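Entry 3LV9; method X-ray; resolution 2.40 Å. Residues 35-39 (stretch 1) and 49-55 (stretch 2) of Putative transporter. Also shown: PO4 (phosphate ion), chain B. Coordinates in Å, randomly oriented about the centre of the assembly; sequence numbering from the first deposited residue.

Stretch 1, residues 35-39: MVCIY
Stretch 2, residues 49-55: AILKEEG

The contact between residues 35-39 and 49-55 is small and apolar, burying 194 Å² in total, and no hydrogen bond crosses it. Stretch 1 is extended throughout, phi/psi running from -69/135 at Met35 (selenomethionine) to -84/149 at Tyr39, with Ile38 and Tyr39 in a strand. Stretch 2 is helical from Ala49 to Glu53, with Glu53 N to Ala49 O at 3.2 Å and Glu54 N to Ile50 O at 3.0 Å; Glu54 then turns to -79/143. In register, Val36 CA lies 8.5 Å from Ile50 CA.

Ile50 is central. Pointing toward stretch 1, with chi1 89° (p) and chi2 -152° (t), it places Ile50 CD1 4.0 Å from Val36 CG1 and 4.3 Å from Ile38 CG1. Val36 (t) also points toward the helix; its branched side chain meets Ile50 through CG1, while Val36 CG2 lies 4.0 Å from Glu54 CD. Glu54 (chi1 and chi2 m) thus packs alongside valine without an ionic partner there. Ile38 (m, t) and Leu51 (m, t) both leave CA sideways, but their ends converge, Ile38 CD1 lying 4.4 Å from Leu51 CD2, and both are buried, as suits aliphatic side chains. Met35 and Cys37 point away. Tyr39 (m, chi2 -97°) instead donates a very short hydrogen bond from Tyr39 OH to phosphate O2, 2.3 Å.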

# COMPACT_ATOMS: atom_id res chain seq x y z
N MSE A 35 13.18 1.32 -10.51
CA MSE A 35 13.03 1.44 -9.08
C MSE A 35 13.18 2.90 -8.66
O MSE A 35 14.08 3.61 -9.12
CB MSE A 35 14.08 0.54 -8.42
CG MSE A 35 14.60 0.99 -7.11
SE MSE A 35 15.90 -0.29 -6.42
CE MSE A 35 16.76 0.82 -5.09
N VAL A 36 12.31 3.37 -7.80
CA VAL A 36 12.48 4.69 -7.25
C VAL A 36 13.07 4.71 -5.86
O VAL A 36 12.49 4.19 -4.93
CB VAL A 36 11.18 5.45 -7.25
CG1 VAL A 36 11.31 6.67 -6.41
CG2 VAL A 36 10.80 5.84 -8.70
N CYS A 37 14.23 5.34 -5.73
CA CYS A 37 14.94 5.52 -4.48
C CYS A 37 14.81 6.96 -4.05
O CYS A 37 14.97 7.86 -4.86
CB CYS A 37 16.45 5.23 -4.66
SG CYS A 37 17.13 4.43 -3.17
N ILE A 38 14.57 7.18 -2.77
CA ILE A 38 14.73 8.47 -2.20
C ILE A 38 16.19 8.58 -1.80
O ILE A 38 16.65 7.80 -0.98
CB ILE A 38 13.89 8.59 -0.95
CG1 ILE A 38 12.40 8.55 -1.31
CG2 ILE A 38 14.19 9.92 -0.26
CD1 ILE A 38 11.50 8.84 -0.15
N TYR A 39 16.93 9.55 -2.34
CA TYR A 39 18.33 9.71 -1.92
C TYR A 39 18.38 10.55 -0.63
O TYR A 39 17.53 11.42 -0.43
CB TYR A 39 19.17 10.36 -3.03
CG TYR A 39 19.25 9.52 -4.30
CD1 TYR A 39 20.33 8.70 -4.55
CD2 TYR A 39 18.27 9.59 -5.26
CE1 TYR A 39 20.41 7.94 -5.69
CE2 TYR A 39 18.35 8.81 -6.42
CZ TYR A 39 19.41 7.99 -6.61
OH TYR A 39 19.51 7.21 -7.73
N ALA A 49 7.09 15.40 -4.56
CA ALA A 49 6.70 15.31 -5.98
C ALA A 49 6.70 13.85 -6.45
O ALA A 49 5.78 13.44 -7.19
CB ALA A 49 7.60 16.15 -6.85
N ILE A 50 7.68 13.05 -6.02
CA ILE A 50 7.72 11.65 -6.44
C ILE A 50 6.70 10.82 -5.66
O ILE A 50 6.01 10.05 -6.29
CB ILE A 50 9.17 10.99 -6.51
CG1 ILE A 50 9.62 10.37 -5.19
CG2 ILE A 50 10.27 11.99 -7.00
CD1 ILE A 50 11.25 10.39 -5.06
N LEU A 51 6.53 10.99 -4.35
CA LEU A 51 5.43 10.27 -3.64
C LEU A 51 4.07 10.52 -4.28
O LEU A 51 3.25 9.60 -4.37
CB LEU A 51 5.32 10.62 -2.15
CG LEU A 51 6.59 10.49 -1.30
CD1 LEU A 51 6.35 10.15 0.16
CD2 LEU A 51 7.54 9.51 -1.91
N LYS A 52 3.82 11.74 -4.71
CA LYS A 52 2.54 12.08 -5.33
C LYS A 52 2.33 11.36 -6.67
O LYS A 52 1.28 10.79 -6.90
CB LYS A 52 2.46 13.59 -5.53
CG LYS A 52 1.07 14.09 -5.75
CD LYS A 52 0.97 15.21 -6.81
CE LYS A 52 -0.50 15.51 -7.17
NZ LYS A 52 -0.67 16.03 -8.56
N GLU A 53 3.32 11.38 -7.55
CA GLU A 53 3.24 10.78 -8.89
C GLU A 53 3.18 9.26 -8.86
O GLU A 53 2.38 8.65 -9.56
CB GLU A 53 4.48 11.19 -9.68
CG GLU A 53 4.54 10.74 -11.13
CD GLU A 53 5.99 10.46 -11.61
OE1 GLU A 53 6.88 10.30 -10.73
OE2 GLU A 53 6.23 10.39 -12.86
N GLU A 54 4.05 8.68 -8.05
CA GLU A 54 4.16 7.22 -7.87
C GLU A 54 3.08 6.67 -6.93
O GLU A 54 2.73 7.30 -5.95
CB GLU A 54 5.54 6.91 -7.28
CG GLU A 54 6.69 7.20 -8.20
CD GLU A 54 6.85 6.12 -9.23
OE1 GLU A 54 6.73 4.94 -8.83
OE2 GLU A 54 7.08 6.46 -10.43
N GLY A 55 2.56 5.50 -7.20
CA GLY A 55 1.39 5.06 -6.44
C GLY A 55 1.75 4.10 -5.32
O GLY A 55 1.06 3.11 -5.14
P PO4 B . 17.88 7.94 -10.54
O1 PO4 B . 18.22 8.27 -11.98
O2 PO4 B . 18.99 7.08 -10.00
O3 PO4 B . 17.80 9.15 -9.65
O4 PO4 B . 16.55 7.22 -10.57